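EpsJ (Vibrio vulnificus, PDB 2RET) is a pseudopilin of the type 2 secretion system that forms a binary complex with the pseudopilin EpsI and is probably part of the pseudopilus. Local coordinates at residues Arg17-Leu21 with Leu155-Ile161; Arg23-Met28 with Thr116-Ser120; Met27-Phe32 with Lys87-Arg91; Asp62-Ile66 with Glu123-Val127; Leu145-Val151 with Ala162-Pro168. One frame throughout, in Å; residues are numbered along the deposited sequence. Where two conformers were deposited one is given.

Interaction 1 (Arg17-Leu21 with Leu155-Ile161); sequences RLNEL and LKDYGKI
R17 and L21, on one face of helix 10-32, look across at a hairpin turn with the backbones well apart: the CA of R17 is 9.8 Å from the CA of D157. The motif is a beta hairpin of strands 148-155 and 159-166 set beside the long N-terminal helix of a pseudopilin. Two backbone hydrogen bonds between L155 and G159 close the turn.

R17 has CG opposite the backbone N (chi1 170°), and a bend at chi2 swings the guanidinium to D157. The grip is a side-on salt bridge. NE meets OD2 of D157 at 2.8 Å on the syn lone pair. NH2 reaches OD1 of D157 at 3.0 Å in a nearly straight bond. The guanidinium and carboxylate planes are 39° apart. Y158 N reaches the same OD1 from the other face, which should restrain the carboxylate. NH1 of R17 turns back to E20 OE1 and also binds S120 O.

Y158 presents a ring edge to the CG of R17, while L18 CD2 touches its hydroxyl at 3.6 Å. That hydroxyl hydrogen-bonds E12 of the EpsI chain, so the contact borders the EpsI interface. Further along the helix, L21 CD1 meets I161 CD1 tip to tip at 3.9 Å.

Interaction 2 (Arg23-Met28 with Thr116-Ser120); sequences RALVMM and TPLLS
L118 has its CG opposite the backbone N (chi1 -155°), and this sends both methyl branches in between A24 and M27 of the helix. L119 adopts the same kind of first torsion (chi1 -163°) and brings its branches to the CB of A24. Both leucines can point at the helix because they form a classic beta bulge opposite L97 of strand 96-102.

The N-to-C directions of helix 23-28 and strand 116-119 are 116° apart, and the axes approach to 8.0 Å. The CA atoms of A24 and L118 come to 5.5 Å. L118 CG sits 3.7 Å from the CA of A24 and almost as close to its CB. L119 CD1 touches the CB of A24 from the next position, at 4.0 Å.

M27, modelled as selenomethionine, crosses L118 at a slant. Its CB meets L118 CD1 at 3.9 Å, and its CG lies beside L118 CD2. Its chain then bends twice and brings CE toward T116 CG2.

R17 and E20, earlier on the helix, hydrogen-bond the S120 backbone. No hydrogen bond joins the two segments themselves, so close apolar packing alone holds them, with A24 setting the spacing.

Interaction 3 (Met27-Phe32 with Lys87-Arg91); sequences MMDSDF and KVGYR
Y90 and D31 make the polar link between helix 10-32 and the six-stranded antiparallel sheet, the helix-on-sheet core of this pseudopilin. The axes of helix 27-32 and strand 87-91 are 10.1 Å apart, and long side chains fill the gap.

The hydrogen bond runs from Y90 OH to D31 OD2 and is 2.6 Å long. The hydroxyl arrives on the anti side of the carboxylate, 17° out of its plane. Carboxylate and ring planes are 71° apart. D31 OD1 forms salt bridges with R70 and R99 of the sheet. This buried carboxylate thus has a partner on each oxygen, and the two arginines probably stabilise its negative charge. Inside the helix, S30 OG donates to M27 O at 2.6 Å, and that carbonyl also accepts D31 N.

Aromatic contact comes from F32. Its CE2 lies over one face of the Y90 ring. The rings meet obliquely, with planes 31° apart and centroids 5.2 Å apart. The nearest atoms are F32 CE2 and Y90 CE1, at 3.6 Å. Y165 and F68 also meet the F32 ring.

Looser van der Waals contacts complete it. V88 sets CG1 beside the carboxylate, 3.7 Å from D31 OD1. M28, another selenomethionine, packs its CG on the ring carbon Y90 CE2 at 3.9 Å.

Interaction 4 (Asp62-Ile66 with Glu123-Val127); sequences DNKGI and EELNV
K64 and N63 lean on E123-L125, and the S61 hydroxyl ties their backbones together: it hydrogen-bonds both K64 O and N63 N. Across the gap the CB of K64 rests on L125 O at 3.5 Å. The rest of its chain bends off to a salt bridge with D56. The side chain of N63 lies against the backbone of E123, E124 and L125.

Strand 64-66 and strand 123-127 belong to different sheets. Their axes cross at 49° and approach to 6.8 Å. The contact is face-to-face packing of two sheets.

G65 has no side chain, and L125 CD2 lies 4.3 Å from its CA. The same methyl is 3.7 Å from K64 O. Further along, I66 has its CG1 opposite the backbone N (chi1 -166°), which carries CD1 over to V127. The two side chains cross at about a right angle. I66 CD1 is nearly equidistant from both methyls of V127, 3.9 Å from CG1 and 4.0 Å from CG2.

W54 of strand 49-56 packs on K64, I66 and V127. Y90 of strand 79-93 also touches I66. On the other sheet, L153 and I149 of strand 148-155 flank L125 and V127.

Interaction 5 (Leu145-Val151 with Ala162-Pro168); sequences LPAAISV and ARTYLTP
I149 with Y165 and V151 with R163 are the hydrogen-bonded pairs of an antiparallel beta hairpin. A148 with L166 and S150 with T164 are the non-hydrogen-bonded pairs.

Backbone bonds come first. I149 N meets Y165 O at 2.9 Å and Y165 N meets I149 O at 2.8 Å. V151 and R163 exchange two similar bonds. CA-H...O contacts fill the steps between, such as A148 CA to Y165 O at 3.2 Å. Beyond the strands T167 N still reaches A147 O, but at 3.2 Å and from 50° above the carbonyl plane. T167 OG1 lies very close to P146 O, and the modelled separation is too short to be taken at face value.

Two waters extend the join. One donates to both A147 O and T167 O. The other links L145 N with P168 O.

Apolar contacts differ on the two faces. V151 has CG2 opposite its carbonyl carbon (chi1, to CG1, -180°), which brings that methyl to the edge of the Y165 ring, 3.9 Å from CE2. I149 CD1 lies 3.4 Å from T167 CG2, tighter than usual, but the placement of this threonine is doubtful here too. On the other face the A148 CB meets L166 CD2 at 3.7 Å.

The face with V151 and Y165 packs on M28 and F32 of helix 10-32. W135 packs against A148, S150 and T164 on the opposite face. Strand 148-155 continues the sheet to strand 122-130, while strand 159-166 borders the EpsI chain, where N23 hydrogen-bonds A162 O and T164 N.

Overall arrangement
Interactions 1, 2 and 3 follow one another along helix 10-32. Interaction 1 lies far from the chain centre and combines a salt bridge with apolar contacts beside the EpsI chain. Interaction 2 is purely apolar, at the outermost strand of its sheet within this chain. Interaction 3 is the buried core, with one hydrogen bond and aromatic packing. S120 links interactions 1 and 2 through R17 and E20. Interactions 2 and 3 share M27 and M28. Interaction 4 packs the two sheets together, and Y90 N to I66 O joins it to interaction 3. Interaction 5 differs in being a backbone ladder. It touches interaction 3 through F32 against Y165 and interaction 4 through V127 against I149.

Interaction 1 (Arg17-Leu21 with Leu155-Ile161)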
# COMPACT_ATOMS: atom_id res chain seq x y z
N ARG B 17 -24.29 30.72 -10.74
CA ARG B 17 -22.94 30.81 -11.27
C ARG B 17 -21.87 30.28 -10.28
O ARG B 17 -20.96 29.54 -10.67
CB ARG B 17 -22.65 32.25 -11.69
CG ARG B 17 -21.22 32.54 -12.05
CD ARG B 17 -20.76 31.64 -13.17
NE ARG B 17 -19.60 32.16 -13.87
CZ ARG B 17 -19.01 31.52 -14.88
NH1 ARG B 17 -19.47 30.35 -15.26
NH2 ARG B 17 -17.98 32.05 -15.50
N LEU B 18 -21.96 30.69 -9.02
CA LEU B 18 -21.03 30.21 -8.00
C LEU B 18 -21.19 28.72 -7.75
O LEU B 18 -20.22 28.06 -7.45
CB LEU B 18 -21.21 30.92 -6.65
CG LEU B 18 -20.47 32.23 -6.39
CD1 LEU B 18 -20.74 32.64 -4.94
CD2 LEU B 18 -18.97 32.15 -6.68
N ASN B 19 -22.42 28.23 -7.82
CA ASN B 19 -22.72 26.80 -7.76
C ASN B 19 -22.11 26.01 -8.93
O ASN B 19 -21.58 24.92 -8.76
CB ASN B 19 -24.24 26.58 -7.76
CG ASN B 19 -24.91 26.88 -6.40
OD1 ASN B 19 -24.27 27.03 -5.35
ND2 ASN B 19 -26.23 26.97 -6.43
N GLU B 20 -22.20 26.58 -10.13
CA GLU B 20 -21.57 26.03 -11.31
C GLU B 20 -20.07 25.89 -11.13
O GLU B 20 -19.48 24.85 -11.47
CB GLU B 20 -21.88 26.90 -12.52
CG GLU B 20 -21.42 26.31 -13.86
CD GLU B 20 -21.45 27.34 -14.98
OE1 GLU B 20 -21.59 28.52 -14.65
OE2 GLU B 20 -21.34 26.97 -16.16
N LEU B 21 -19.45 26.95 -10.61
CA LEU B 21 -18.02 27.00 -10.37
C LEU B 21 -17.57 26.02 -9.32
O LEU B 21 -16.58 25.36 -9.47
CB LEU B 21 -17.63 28.40 -9.94
CG LEU B 21 -16.15 28.70 -9.73
CD1 LEU B 21 -15.27 28.10 -10.88
CD2 LEU B 21 -15.94 30.23 -9.59
N LEU B 155 -12.04 33.50 -16.41
CA LEU B 155 -13.46 33.65 -16.47
C LEU B 155 -13.83 35.08 -16.91
O LEU B 155 -13.18 36.05 -16.55
CB LEU B 155 -14.10 33.34 -15.12
CG LEU B 155 -13.80 32.04 -14.37
CD1 LEU B 155 -14.91 31.73 -13.34
CD2 LEU B 155 -13.53 30.87 -15.29
N LYS B 156 -14.88 35.18 -17.71
CA LYS B 156 -15.41 36.43 -18.20
C LYS B 156 -15.79 37.40 -17.09
O LYS B 156 -15.55 38.59 -17.17
CB LYS B 156 -16.65 36.15 -19.06
CG LYS B 156 -16.34 35.67 -20.48
CD LYS B 156 -17.22 36.42 -21.55
CE LYS B 156 -16.48 36.71 -22.88
NZ LYS B 156 -17.22 37.75 -23.76
N ASP B 157 -16.38 36.83 -16.05
CA ASP B 157 -16.87 37.58 -14.91
C ASP B 157 -15.80 37.71 -13.81
O ASP B 157 -15.46 38.80 -13.38
CB ASP B 157 -18.18 36.99 -14.38
CG ASP B 157 -18.18 35.45 -14.29
OD1 ASP B 157 -17.17 34.77 -14.60
OD2 ASP B 157 -19.24 34.89 -13.93
N TYR B 158 -15.24 36.61 -13.37
CA TYR B 158 -14.32 36.64 -12.21
C TYR B 158 -12.84 36.92 -12.55
O TYR B 158 -12.06 37.25 -11.65
CB TYR B 158 -14.48 35.33 -11.43
CG TYR B 158 -15.80 35.27 -10.70
CD1 TYR B 158 -16.05 36.12 -9.63
CD2 TYR B 158 -16.80 34.38 -11.06
CE1 TYR B 158 -17.24 36.09 -8.96
CE2 TYR B 158 -18.02 34.34 -10.38
CZ TYR B 158 -18.23 35.20 -9.32
OH TYR B 158 -19.43 35.20 -8.61
N GLY B 159 -12.48 36.86 -13.84
CA GLY B 159 -11.09 36.98 -14.27
C GLY B 159 -10.31 35.68 -14.04
O GLY B 159 -10.87 34.58 -14.06
N LYS B 160 -9.02 35.82 -13.77
CA LYS B 160 -8.15 34.67 -13.53
C LYS B 160 -8.31 34.03 -12.15
O LYS B 160 -8.26 34.70 -11.11
CB LYS B 160 -6.69 35.07 -13.75
CG LYS B 160 -6.39 35.50 -15.17
CD LYS B 160 -4.93 35.87 -15.36
CE LYS B 160 -4.71 36.52 -16.72
NZ LYS B 160 -4.97 35.52 -17.83
N ILE B 161 -8.50 32.72 -12.15
CA ILE B 161 -8.42 31.91 -10.92
C ILE B 161 -7.52 30.70 -11.25
O ILE B 161 -7.52 30.22 -12.38
CB ILE B 161 -9.82 31.47 -10.42
CG1 ILE B 161 -10.52 30.53 -11.43
CG2 ILE B 161 -10.72 32.65 -10.23
CD1 ILE B 161 -11.75 29.75 -10.91

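Interaction 2 (Arg23-Met28 with Thr116-Ser120)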
# COMPACT_ATOMS: atom_id res chain seq x y z
N ARG B 23 -19.03 23.21 -8.64
CA ARG B 23 -19.09 21.94 -9.36
C ARG B 23 -17.89 21.67 -10.24
O ARG B 23 -17.35 20.57 -10.23
CB ARG B 23 -20.37 21.81 -10.19
CG ARG B 23 -21.53 21.35 -9.38
CD ARG B 23 -22.66 20.86 -10.25
NE ARG B 23 -23.07 21.89 -11.17
CZ ARG B 23 -23.94 22.86 -10.88
NH1 ARG B 23 -24.53 22.95 -9.69
NH2 ARG B 23 -24.21 23.75 -11.81
N ALA B 24 -17.50 22.67 -11.02
CA ALA B 24 -16.30 22.60 -11.86
C ALA B 24 -15.05 22.29 -11.05
O ALA B 24 -14.26 21.47 -11.45
CB ALA B 24 -16.13 23.90 -12.66
N LEU B 25 -14.89 22.93 -9.89
CA LEU B 25 -13.68 22.80 -9.09
C LEU B 25 -13.59 21.43 -8.46
O LEU B 25 -12.49 20.89 -8.30
CB LEU B 25 -13.64 23.87 -7.98
CG LEU B 25 -13.34 25.33 -8.37
CD1 LEU B 25 -13.42 26.22 -7.16
CD2 LEU B 25 -11.99 25.47 -9.02
N VAL B 26 -14.74 20.89 -8.06
CA VAL B 26 -14.80 19.53 -7.52
C VAL B 26 -14.33 18.53 -8.55
O VAL B 26 -13.51 17.68 -8.25
CB VAL B 26 -16.23 19.17 -6.96
CG1 VAL B 26 -16.39 17.65 -6.69
CG2 VAL B 26 -16.50 19.96 -5.72
N MSE B 27 -14.86 18.63 -9.76
CA MSE B 27 -14.44 17.78 -10.89
C MSE B 27 -12.95 17.86 -11.22
O MSE B 27 -12.29 16.85 -11.42
CB MSE B 27 -15.28 18.14 -12.11
CG MSE B 27 -15.03 17.21 -13.30
SE MSE B 27 -15.81 15.41 -13.05
CE MSE B 27 -17.55 15.93 -13.89
N MSE B 28 -12.44 19.07 -11.27
CA MSE B 28 -11.01 19.30 -11.52
C MSE B 28 -10.11 18.83 -10.41
O MSE B 28 -9.01 18.36 -10.67
CB MSE B 28 -10.75 20.78 -11.72
CG MSE B 28 -11.50 21.34 -12.89
SE MSE B 28 -11.19 23.26 -13.10
CE MSE B 28 -9.23 23.32 -13.01
N THR B 116 -18.29 16.53 -20.92
CA THR B 116 -19.04 17.25 -19.93
C THR B 116 -18.81 18.75 -20.07
O THR B 116 -17.69 19.22 -19.83
CB THR B 116 -18.62 16.81 -18.54
OG1 THR B 116 -18.86 15.41 -18.44
CG2 THR B 116 -19.44 17.54 -17.44
N PRO B 117 -19.87 19.51 -20.43
CA PRO B 117 -19.83 20.99 -20.27
C PRO B 117 -19.71 21.38 -18.81
O PRO B 117 -20.69 21.34 -18.07
CB PRO B 117 -21.17 21.47 -20.83
CG PRO B 117 -21.93 20.27 -21.23
CD PRO B 117 -21.16 19.03 -20.95
N LEU B 118 -18.52 21.79 -18.39
CA LEU B 118 -18.25 22.02 -16.99
C LEU B 118 -18.47 23.48 -16.53
O LEU B 118 -18.94 23.76 -15.40
CB LEU B 118 -16.81 21.59 -16.72
CG LEU B 118 -16.46 21.18 -15.30
CD1 LEU B 118 -17.47 20.14 -14.69
CD2 LEU B 118 -15.06 20.62 -15.33
N LEU B 119 -18.11 24.42 -17.40
CA LEU B 119 -18.12 25.82 -17.00
C LEU B 119 -18.19 26.76 -18.21
O LEU B 119 -17.31 26.79 -19.04
CB LEU B 119 -16.86 26.10 -16.15
CG LEU B 119 -16.72 27.32 -15.27
CD1 LEU B 119 -17.72 27.31 -14.15
CD2 LEU B 119 -15.27 27.30 -14.73
N SER B 120 -19.27 27.54 -18.24
CA SER B 120 -19.51 28.51 -19.29
C SER B 120 -18.72 29.78 -19.02
O SER B 120 -18.18 29.99 -17.94
CB SER B 120 -21.00 28.82 -19.36
OG SER B 120 -21.39 29.35 -18.11

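Interaction 3 (Met27-Phe32 with Lys87-Arg91)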
# COMPACT_ATOMS: atom_id res chain seq x y z
N MSE B 27 -14.86 18.63 -9.76
CA MSE B 27 -14.44 17.78 -10.89
C MSE B 27 -12.95 17.86 -11.22
O MSE B 27 -12.29 16.85 -11.42
CB MSE B 27 -15.28 18.14 -12.11
CG MSE B 27 -15.03 17.21 -13.30
SE MSE B 27 -15.81 15.41 -13.05
CE MSE B 27 -17.55 15.93 -13.89
N MSE B 28 -12.44 19.07 -11.27
CA MSE B 28 -11.01 19.30 -11.52
C MSE B 28 -10.11 18.83 -10.41
O MSE B 28 -9.01 18.36 -10.67
CB MSE B 28 -10.75 20.78 -11.72
CG MSE B 28 -11.50 21.34 -12.89
SE MSE B 28 -11.19 23.26 -13.10
CE MSE B 28 -9.23 23.32 -13.01
N ASP B 29 -10.59 18.94 -9.18
CA ASP B 29 -9.88 18.40 -8.02
C ASP B 29 -9.79 16.90 -8.17
O ASP B 29 -8.73 16.30 -7.93
CB ASP B 29 -10.59 18.72 -6.69
CG ASP B 29 -9.94 19.88 -5.92
OD1 ASP B 29 -8.77 20.18 -6.11
OD2 ASP B 29 -10.59 20.47 -5.03
N SER B 30 -10.89 16.29 -8.58
CA SER B 30 -10.94 14.84 -8.70
C SER B 30 -9.92 14.35 -9.73
O SER B 30 -9.29 13.32 -9.52
CB SER B 30 -12.35 14.32 -9.03
OG SER B 30 -12.73 14.55 -10.41
N ASP B 31 -9.75 15.11 -10.82
CA ASP B 31 -8.91 14.71 -11.95
C ASP B 31 -7.43 15.03 -11.72
O ASP B 31 -6.58 14.17 -11.81
CB ASP B 31 -9.36 15.37 -13.26
CG ASP B 31 -10.64 14.81 -13.82
OD1 ASP B 31 -10.99 13.62 -13.58
OD2 ASP B 31 -11.33 15.56 -14.56
N PHE B 32 -7.15 16.29 -11.45
CA PHE B 32 -5.79 16.75 -11.35
C PHE B 32 -5.05 16.27 -10.10
O PHE B 32 -3.80 16.23 -10.08
CB PHE B 32 -5.74 18.26 -11.47
CG PHE B 32 -5.99 18.76 -12.85
CD1 PHE B 32 -4.98 18.76 -13.78
CD2 PHE B 32 -7.22 19.29 -13.20
CE1 PHE B 32 -5.20 19.23 -15.06
CE2 PHE B 32 -7.46 19.72 -14.49
CZ PHE B 32 -6.44 19.70 -15.42
N LYS B 87 -8.76 7.97 -18.64
CA LYS B 87 -8.06 9.06 -19.33
C LYS B 87 -9.04 10.22 -19.41
O LYS B 87 -10.23 10.01 -19.60
CB LYS B 87 -7.60 8.56 -20.71
CG LYS B 87 -6.88 9.57 -21.58
CD LYS B 87 -6.33 8.95 -22.82
CE LYS B 87 -7.37 8.69 -23.88
NZ LYS B 87 -6.73 7.92 -24.98
N VAL B 88 -8.54 11.43 -19.14
CA VAL B 88 -9.36 12.64 -19.12
C VAL B 88 -8.64 13.80 -19.88
O VAL B 88 -7.44 13.83 -19.97
CB VAL B 88 -9.69 13.11 -17.67
CG1 VAL B 88 -10.32 11.99 -16.87
CG2 VAL B 88 -8.44 13.66 -17.00
N GLY B 89 -9.40 14.73 -20.42
CA GLY B 89 -8.83 15.97 -20.90
C GLY B 89 -9.72 17.18 -20.71
O GLY B 89 -10.85 17.06 -20.33
N TYR B 90 -9.16 18.36 -20.92
CA TYR B 90 -9.93 19.61 -20.79
C TYR B 90 -9.66 20.44 -22.04
O TYR B 90 -8.56 20.39 -22.62
CB TYR B 90 -9.53 20.38 -19.51
CG TYR B 90 -10.02 19.76 -18.22
CD1 TYR B 90 -9.43 18.63 -17.67
CD2 TYR B 90 -11.13 20.28 -17.57
CE1 TYR B 90 -9.92 18.06 -16.50
CE2 TYR B 90 -11.61 19.72 -16.43
CZ TYR B 90 -11.01 18.62 -15.89
OH TYR B 90 -11.53 18.12 -14.74
N ARG B 91 -10.66 21.17 -22.47
CA ARG B 91 -10.53 22.05 -23.62
C ARG B 91 -11.54 23.17 -23.51
O ARG B 91 -12.49 23.08 -22.70
CB ARG B 91 -10.79 21.27 -24.90
CG ARG B 91 -12.17 20.70 -24.94
CD ARG B 91 -12.47 20.07 -26.22
NE ARG B 91 -13.90 19.84 -26.34
CZ ARG B 91 -14.44 18.81 -26.98
NH1 ARG B 91 -13.67 17.89 -27.56
NH2 ARG B 91 -15.76 18.68 -27.04

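Interaction 4 (Asp62-Ile66 with Glu123-Val127)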
# COMPACT_ATOMS: atom_id res chain seq x y z
N ASP B 62 -10.61 25.39 -28.86
CA ASP B 62 -10.48 26.73 -29.51
C ASP B 62 -9.20 27.42 -29.02
O ASP B 62 -8.74 28.36 -29.65
CB ASP B 62 -11.63 27.69 -29.17
CG ASP B 62 -13.00 27.21 -29.62
OD1 ASP B 62 -13.12 26.31 -30.45
OD2 ASP B 62 -14.00 27.76 -29.10
N ASN B 63 -8.65 27.02 -27.87
CA ASN B 63 -7.28 27.40 -27.55
C ASN B 63 -6.50 26.21 -27.02
O ASN B 63 -6.32 25.23 -27.73
CB ASN B 63 -7.20 28.68 -26.69
CG ASN B 63 -8.19 28.70 -25.52
OD1 ASN B 63 -9.36 29.10 -25.70
ND2 ASN B 63 -7.72 28.30 -24.29
N LYS B 64 -6.01 26.28 -25.79
CA LYS B 64 -5.19 25.20 -25.26
C LYS B 64 -6.03 24.03 -24.88
O LYS B 64 -7.19 24.21 -24.51
CB LYS B 64 -4.39 25.65 -24.05
CG LYS B 64 -3.18 26.42 -24.46
CD LYS B 64 -2.15 25.50 -25.11
CE LYS B 64 -0.81 26.20 -25.19
NZ LYS B 64 -0.99 27.64 -25.43
N GLY B 65 -5.45 22.85 -25.01
CA GLY B 65 -6.01 21.65 -24.38
C GLY B 65 -5.00 20.79 -23.65
O GLY B 65 -3.83 20.83 -23.96
N ILE B 66 -5.48 20.00 -22.69
CA ILE B 66 -4.64 19.11 -21.86
C ILE B 66 -5.26 17.72 -21.84
O ILE B 66 -6.48 17.56 -21.93
CB ILE B 66 -4.37 19.70 -20.40
CG1 ILE B 66 -3.23 18.98 -19.69
CG2 ILE B 66 -5.60 19.71 -19.54
CD1 ILE B 66 -2.68 19.72 -18.48
N GLU B 123 -12.72 31.99 -20.92
CA GLU B 123 -12.05 32.44 -22.12
C GLU B 123 -10.81 31.60 -22.43
O GLU B 123 -10.54 31.28 -23.61
CB GLU B 123 -11.67 33.92 -21.97
CG GLU B 123 -12.90 34.86 -21.99
CD GLU B 123 -12.61 36.26 -21.46
OE1 GLU B 123 -11.46 36.53 -21.04
OE2 GLU B 123 -13.54 37.09 -21.47
N GLU B 124 -10.08 31.24 -21.39
CA GLU B 124 -8.75 30.68 -21.55
C GLU B 124 -8.56 29.60 -20.51
O GLU B 124 -9.19 29.63 -19.44
CB GLU B 124 -7.66 31.77 -21.40
CG GLU B 124 -6.29 31.34 -21.93
CD GLU B 124 -5.21 32.39 -21.76
OE1 GLU B 124 -5.48 33.61 -21.96
OE2 GLU B 124 -4.05 31.99 -21.43
N LEU B 125 -7.74 28.63 -20.92
CA LEU B 125 -7.14 27.61 -20.13
C LEU B 125 -5.62 27.77 -20.27
O LEU B 125 -5.12 27.71 -21.36
CB LEU B 125 -7.58 26.22 -20.64
CG LEU B 125 -6.87 24.98 -20.06
CD1 LEU B 125 -7.14 24.88 -18.57
CD2 LEU B 125 -7.25 23.67 -20.80
N ASN B 126 -4.92 27.97 -19.17
CA ASN B 126 -3.47 27.93 -19.14
C ASN B 126 -2.91 27.02 -18.02
O ASN B 126 -3.34 27.09 -16.89
CB ASN B 126 -2.90 29.32 -18.96
CG ASN B 126 -1.40 29.37 -19.24
OD1 ASN B 126 -0.91 28.90 -20.28
ND2 ASN B 126 -0.66 29.93 -18.30
N VAL B 127 -1.92 26.23 -18.36
CA VAL B 127 -1.32 25.27 -17.44
C VAL B 127 0.18 25.46 -17.43
O VAL B 127 0.80 25.67 -18.47
CB VAL B 127 -1.69 23.81 -17.80
CG1 VAL B 127 -1.01 22.84 -16.81
CG2 VAL B 127 -3.24 23.58 -17.74

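Interaction 5 (Leu145-Val151 with Ala162-Pro168)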
# COMPACT_ATOMS: atom_id res chain seq x y z
N LEU B 145 6.53 12.85 -14.09
CA LEU B 145 5.56 13.94 -14.11
C LEU B 145 6.21 15.15 -13.47
O LEU B 145 7.19 14.99 -12.75
CB LEU B 145 4.27 13.57 -13.35
CG LEU B 145 3.30 12.57 -14.03
CD1 LEU B 145 2.36 12.01 -13.01
CD2 LEU B 145 2.52 13.24 -15.21
N PRO B 146 5.69 16.36 -13.73
CA PRO B 146 6.17 17.50 -12.94
C PRO B 146 5.74 17.35 -11.48
O PRO B 146 4.69 16.77 -11.21
CB PRO B 146 5.46 18.70 -13.60
CG PRO B 146 4.20 18.10 -14.12
CD PRO B 146 4.63 16.76 -14.66
N ALA B 147 6.54 17.85 -10.54
CA ALA B 147 6.22 17.76 -9.10
C ALA B 147 4.85 18.43 -8.77
O ALA B 147 4.15 18.02 -7.85
CB ALA B 147 7.39 18.38 -8.25
N ALA B 148 4.49 19.45 -9.55
CA ALA B 148 3.26 20.22 -9.40
C ALA B 148 2.78 20.80 -10.74
O ALA B 148 3.56 20.97 -11.68
CB ALA B 148 3.44 21.35 -8.38
N ILE B 149 1.49 21.06 -10.81
CA ILE B 149 0.81 21.59 -11.98
C ILE B 149 -0.11 22.71 -11.46
O ILE B 149 -0.77 22.54 -10.46
CB ILE B 149 0.00 20.43 -12.69
CG1 ILE B 149 0.98 19.40 -13.27
CG2 ILE B 149 -0.80 20.91 -13.89
CD1 ILE B 149 0.43 17.97 -13.27
N SER B 150 -0.13 23.83 -12.15
CA SER B 150 -0.99 24.97 -11.85
C SER B 150 -1.92 25.10 -13.05
O SER B 150 -1.47 25.26 -14.18
CB SER B 150 -0.18 26.29 -11.69
OG SER B 150 -1.03 27.42 -11.44
N VAL B 151 -3.21 24.99 -12.78
CA VAL B 151 -4.25 25.12 -13.77
C VAL B 151 -4.92 26.47 -13.55
O VAL B 151 -5.49 26.70 -12.50
CB VAL B 151 -5.26 23.94 -13.67
CG1 VAL B 151 -6.37 24.10 -14.75
CG2 VAL B 151 -4.49 22.61 -13.85
N ALA B 162 -6.79 30.20 -10.26
CA ALA B 162 -5.81 29.15 -10.46
C ALA B 162 -5.85 28.13 -9.33
O ALA B 162 -6.09 28.50 -8.17
CB ALA B 162 -4.41 29.75 -10.58
N ARG B 163 -5.63 26.86 -9.69
CA ARG B 163 -5.42 25.78 -8.71
C ARG B 163 -4.10 25.03 -8.97
O ARG B 163 -3.79 24.68 -10.08
CB ARG B 163 -6.61 24.81 -8.67
CG ARG B 163 -7.84 25.34 -7.89
CD ARG B 163 -7.66 25.33 -6.35
NE ARG B 163 -7.61 23.95 -5.85
CZ ARG B 163 -6.52 23.30 -5.45
NH1 ARG B 163 -6.66 22.03 -5.09
NH2 ARG B 163 -5.33 23.88 -5.40
N THR B 164 -3.34 24.80 -7.91
CA THR B 164 -2.09 24.07 -7.91
C THR B 164 -2.28 22.69 -7.32
O THR B 164 -2.79 22.56 -6.22
CB THR B 164 -1.05 24.80 -6.99
OG1 THR B 164 -0.84 26.13 -7.50
CG2 THR B 164 0.28 24.03 -6.96
N TYR B 165 -1.79 21.68 -8.02
CA TYR B 165 -1.98 20.29 -7.64
C TYR B 165 -0.64 19.57 -7.66
O TYR B 165 0.17 19.81 -8.57
CB TYR B 165 -2.89 19.60 -8.65
CG TYR B 165 -4.21 20.25 -8.91
CD1 TYR B 165 -5.30 19.99 -8.08
CD2 TYR B 165 -4.40 21.08 -10.01
CE1 TYR B 165 -6.53 20.58 -8.31
CE2 TYR B 165 -5.61 21.67 -10.26
CZ TYR B 165 -6.69 21.39 -9.42
OH TYR B 165 -7.91 21.95 -9.66
N LEU B 166 -0.40 18.71 -6.66
CA LEU B 166 0.84 17.92 -6.62
C LEU B 166 0.62 16.58 -7.29
O LEU B 166 -0.47 16.08 -7.27
CB LEU B 166 1.33 17.71 -5.20
CG LEU B 166 1.60 18.96 -4.35
CD1 LEU B 166 2.40 18.55 -3.10
CD2 LEU B 166 2.30 20.05 -5.10
N THR B 167 1.65 16.03 -7.92
CA THR B 167 1.55 14.77 -8.63
C THR B 167 2.20 13.69 -7.83
O THR B 167 2.95 13.97 -6.88
CB THR B 167 2.27 14.80 -9.99
OG1 THR B 167 3.65 15.11 -9.79
CG2 THR B 167 1.58 15.77 -10.97
N PRO B 168 1.92 12.43 -8.18
CA PRO B 168 2.66 11.34 -7.50
C PRO B 168 4.13 11.23 -7.94
O PRO B 168 4.48 11.51 -9.09
CB PRO B 168 1.88 10.09 -7.89
CG PRO B 168 1.24 10.43 -9.21
CD PRO B 168 0.90 11.92 -9.12
O HOH W 1 6.32 11.25 -11.35
O HOH W 2 4.74 16.13 -6.10